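Local structure of Sys-1 protein (Caenorhabditis elegans, 3C2G) at residues Ile192-Arg195 and Phe196-Lys200; Thr158-Ala161 and Gln162-Phe166. The protein acts as a beta-catenin that coregulates transcription in the Wnt asymmetry pathway, activating or repressing target genes through partners such as the TCF factor POP-1. All coordinates share one frame; numbering follows the deposited sequence.

Contact 1: Ile192-Arg195 and Phe196-Lys200; sequences IIFR and FIISK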
# COMPACT_ATOMS: atom_id res chain seq x y z
N ILE A 192 4.07 3.07 18.23
CA ILE A 192 4.35 4.47 17.91
C ILE A 192 5.85 4.74 17.79
O ILE A 192 6.29 5.36 16.83
CB ILE A 192 3.71 5.42 18.95
CG1 ILE A 192 2.18 5.20 19.01
CG2 ILE A 192 4.04 6.87 18.65
CD1 ILE A 192 1.45 5.39 17.67
N ILE A 193 6.63 4.22 18.74
CA ILE A 193 8.07 4.41 18.77
C ILE A 193 8.79 3.70 17.63
O ILE A 193 9.64 4.29 16.96
CB ILE A 193 8.66 3.98 20.14
CG1 ILE A 193 8.06 4.83 21.27
CG2 ILE A 193 10.17 4.10 20.14
CD1 ILE A 193 8.06 4.17 22.61
N PHE A 194 8.48 2.42 17.41
CA PHE A 194 8.98 1.69 16.24
C PHE A 194 8.67 2.43 14.95
O PHE A 194 9.55 2.66 14.13
CB PHE A 194 8.43 0.27 16.19
CG PHE A 194 9.30 -0.74 16.88
CD1 PHE A 194 10.62 -0.92 16.48
CD2 PHE A 194 8.80 -1.50 17.91
CE1 PHE A 194 11.44 -1.85 17.11
CE2 PHE A 194 9.61 -2.44 18.56
CZ PHE A 194 10.94 -2.61 18.16
N ARG A 195 7.42 2.84 14.78
CA ARG A 195 7.05 3.58 13.60
C ARG A 195 7.95 4.80 13.43
O ARG A 195 8.41 5.10 12.34
CB ARG A 195 5.59 3.99 13.66
CG ARG A 195 5.09 4.75 12.45
CD ARG A 195 3.62 5.13 12.59
NE ARG A 195 3.12 5.77 11.38
CZ ARG A 195 2.54 5.12 10.37
NH1 ARG A 195 2.40 3.80 10.42
NH2 ARG A 195 2.11 5.79 9.31
N PHE A 196 8.21 5.48 14.55
CA PHE A 196 8.90 6.75 14.55
C PHE A 196 10.39 6.63 14.20
O PHE A 196 10.89 7.43 13.43
CB PHE A 196 8.69 7.43 15.92
CG PHE A 196 9.41 8.75 16.08
CD1 PHE A 196 8.94 9.89 15.43
CD2 PHE A 196 10.54 8.84 16.88
CE1 PHE A 196 9.61 11.11 15.57
CE2 PHE A 196 11.21 10.06 17.04
CZ PHE A 196 10.74 11.20 16.37
N ILE A 197 11.07 5.64 14.75
CA ILE A 197 12.50 5.49 14.50
C ILE A 197 12.79 4.84 13.14
O ILE A 197 13.88 5.00 12.58
CB ILE A 197 13.24 4.69 15.62
CG1 ILE A 197 12.74 3.25 15.71
CG2 ILE A 197 13.12 5.40 16.98
CD1 ILE A 197 13.52 2.40 16.69
N ILE A 198 11.81 4.10 12.63
CA ILE A 198 11.93 3.38 11.37
C ILE A 198 11.69 4.33 10.21
O ILE A 198 12.23 4.14 9.13
CB ILE A 198 10.91 2.22 11.32
CG1 ILE A 198 11.49 0.99 12.02
CG2 ILE A 198 10.50 1.88 9.92
CD1 ILE A 198 10.42 -0.03 12.41
N SER A 199 10.88 5.36 10.44
CA SER A 199 10.45 6.25 9.37
C SER A 199 11.63 6.84 8.59
O SER A 199 12.48 7.53 9.17
CB SER A 199 9.57 7.36 9.93
OG SER A 199 9.09 8.17 8.88
N LYS A 200 11.67 6.53 7.29
CA LYS A 200 12.68 7.03 6.34
C LYS A 200 14.11 6.53 6.62
O LYS A 200 15.09 7.10 6.11
CB LYS A 200 12.64 8.56 6.23
CG LYS A 200 11.28 9.12 5.79
CD LYS A 200 11.38 10.62 5.47
CE LYS A 200 10.02 11.20 5.05
NZ LYS A 200 10.02 12.70 5.03
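I192 and F196 open a run of i-to-i+4 backbone hydrogen bonds that closes the last turns of helix 189-198. F196 N bonds to I192 O with its donor tilted 25° from the carbonyl plane, whereas I197 N reaches I193 O at 3.0 Å, nearly along the C=O axis, and I198 N reaches F194 O at 3.1 Å. The fourth bond, S199 N to R195 O, is weak, its N-H...O angle being 130°, and S199 is the first residue to leave helical phi/psi, consistent with the helix ending at this point.

Side chains meet one turn apart. The F194 ring and the I198 side chain pass at a slant, with F194 CD1 4.2 Å from I198 CD1. I198 CD1 also lies 3.3 Å from F194 O. I197 contributes a second methyl, its CD1 lying 4.4 Å from F194 CD1. With chi1 at 64°, I197 CG1 sits between its own backbone N and carbonyl carbon, which brings it 3.5 Å from I193 O. R195 runs extended from CG to NE and leaves the helix for a salt bridge with D265 of helix 251-270.

F208 of helix 202-210 meets the F194 ring edge-to-face and also touches I197 and I198. The chemistry is therefore mixed: apolar side chains join this helix end to its neighbours in the armadillo domain, and the R195 charge, paired with D265, adds a polar tie to helix 251-270, against which I198 also packs.

Contact 2: Thr158-Ala161 and Gln162-Phe166; sequences TEFA and QHLKF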
# COMPACT_ATOMS: atom_id res chain seq x y z
N THR A 158 13.52 15.07 13.80
CA THR A 158 14.75 14.42 13.34
C THR A 158 15.80 14.24 14.44
O THR A 158 16.40 13.17 14.55
CB THR A 158 15.36 15.20 12.15
OG1 THR A 158 14.48 15.11 11.01
CG2 THR A 158 16.74 14.67 11.76
N GLU A 159 16.02 15.28 15.25
CA GLU A 159 16.96 15.21 16.38
C GLU A 159 16.55 14.12 17.37
O GLU A 159 17.37 13.28 17.76
CB GLU A 159 17.03 16.54 17.12
CG GLU A 159 17.86 17.61 16.44
CD GLU A 159 18.12 18.82 17.35
OE1 GLU A 159 18.49 19.89 16.80
OE2 GLU A 159 17.96 18.70 18.59
N PHE A 160 15.28 14.16 17.77
CA PHE A 160 14.76 13.22 18.76
C PHE A 160 14.88 11.80 18.24
O PHE A 160 15.34 10.91 18.97
CB PHE A 160 13.31 13.56 19.13
CG PHE A 160 12.78 12.76 20.28
CD1 PHE A 160 13.51 12.64 21.46
CD2 PHE A 160 11.54 12.12 20.18
CE1 PHE A 160 13.02 11.89 22.52
CE2 PHE A 160 11.05 11.36 21.24
CZ PHE A 160 11.80 11.25 22.42
N ALA A 161 14.50 11.59 16.98
CA ALA A 161 14.67 10.30 16.31
C ALA A 161 16.09 9.78 16.41
O ALA A 161 16.30 8.63 16.78
CB ALA A 161 14.22 10.38 14.86
N GLN A 162 17.08 10.63 16.12
CA GLN A 162 18.48 10.22 16.22
C GLN A 162 18.88 9.79 17.63
O GLN A 162 19.53 8.76 17.80
CB GLN A 162 19.41 11.32 15.70
CG GLN A 162 20.87 10.87 15.55
CD GLN A 162 21.77 11.94 14.92
OE1 GLN A 162 21.34 12.70 14.04
NE2 GLN A 162 23.03 11.99 15.37
N HIS A 163 18.47 10.56 18.64
CA HIS A 163 18.73 10.23 20.05
C HIS A 163 18.22 8.86 20.47
O HIS A 163 18.79 8.21 21.35
CB HIS A 163 18.14 11.30 20.98
CG HIS A 163 18.68 12.68 20.77
ND1 HIS A 163 17.94 13.81 21.03
CD2 HIS A 163 19.88 13.11 20.31
CE1 HIS A 163 18.66 14.88 20.74
NE2 HIS A 163 19.84 14.48 20.30
N LEU A 164 17.13 8.41 19.84
CA LEU A 164 16.49 7.15 20.18
C LEU A 164 17.16 5.91 19.59
O LEU A 164 16.93 4.80 20.06
CB LEU A 164 15.03 7.18 19.76
CG LEU A 164 14.16 8.20 20.49
CD1 LEU A 164 12.75 8.12 20.01
CD2 LEU A 164 14.25 8.01 22.00
N LYS A 165 17.99 6.10 18.56
CA LYS A 165 18.59 4.96 17.88
C LYS A 165 19.86 4.48 18.55
O LYS A 165 20.96 4.85 18.16
CB LYS A 165 18.82 5.28 16.40
CG LYS A 165 17.53 5.28 15.60
CD LYS A 165 17.64 6.11 14.35
CE LYS A 165 16.28 6.65 13.98
NZ LYS A 165 16.33 7.36 12.69
N PHE A 166 19.68 3.67 19.60
CA PHE A 166 20.79 3.01 20.27
C PHE A 166 20.37 1.60 20.68
O PHE A 166 19.21 1.37 21.01
CB PHE A 166 21.32 3.83 21.47
CG PHE A 166 20.28 4.18 22.51
CD1 PHE A 166 20.33 3.60 23.77
CD2 PHE A 166 19.27 5.11 22.25
CE1 PHE A 166 19.38 3.93 24.74
CE2 PHE A 166 18.31 5.44 23.22
CZ PHE A 166 18.37 4.85 24.46
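F160 and L164, one turn apart near the end of helix 154-164, meet by a CH-pi contact. L164 CD1 lies over one face of the F160 ring, 4.1 Å from the centroid and 21° off the normal, displaced toward the rim at CE2. L164 CD2 reaches the CZ end of the same ring, 4.1 Å from F160 CZ, so both methyls of the leucine engage it. F160 chi1 of -172° turns the ring along the helix toward L164.

The H163 imidazole is set differently: E159 O stands 3.3 Å above its plane, over the ring centre. This carbonyl is bonded instead by H163 N, at 3.1 Å with an N-H...O angle of 165°. Farther on, L164 N bonds F160 O and, weakly, A161 O, while K165 centres an inverse gamma turn. The extended K165 chain passes A161 O, with K165 CE 3.4 Å from that oxygen, before its amine pairs with D201.

F105 meets the F160 ring edge-to-face, and F144 of helix 134-150 touches both F160 and L164. The buried ring and methyls thus form an apolar join between helices, whereas the K165-D201 salt bridge fastens the helix end electrostatically.

How the contacts relate
Contact 2 precedes contact 1 along the chain, and their centres lie about 10 Å apart on the same side of the chain's centre. The two helix ends touch directly. F196 of contact 1 provides much of the join: its CE2 lies 3.5 Å from A161 CA and 3.8 Å from F160 CD2. Beside it, I197 CG2 packs 3.8 Å from L164 CB, and I197 O lies 3.2 Å from K165 CE. F144 of helix 134-150 touches I193 as well as F160 and L164, giving both contacts a shared neighbour. Together they join two helices of the armadillo domain, with helix 167-174 between them in sequence, packed through apolar side chains at their C-terminal turns.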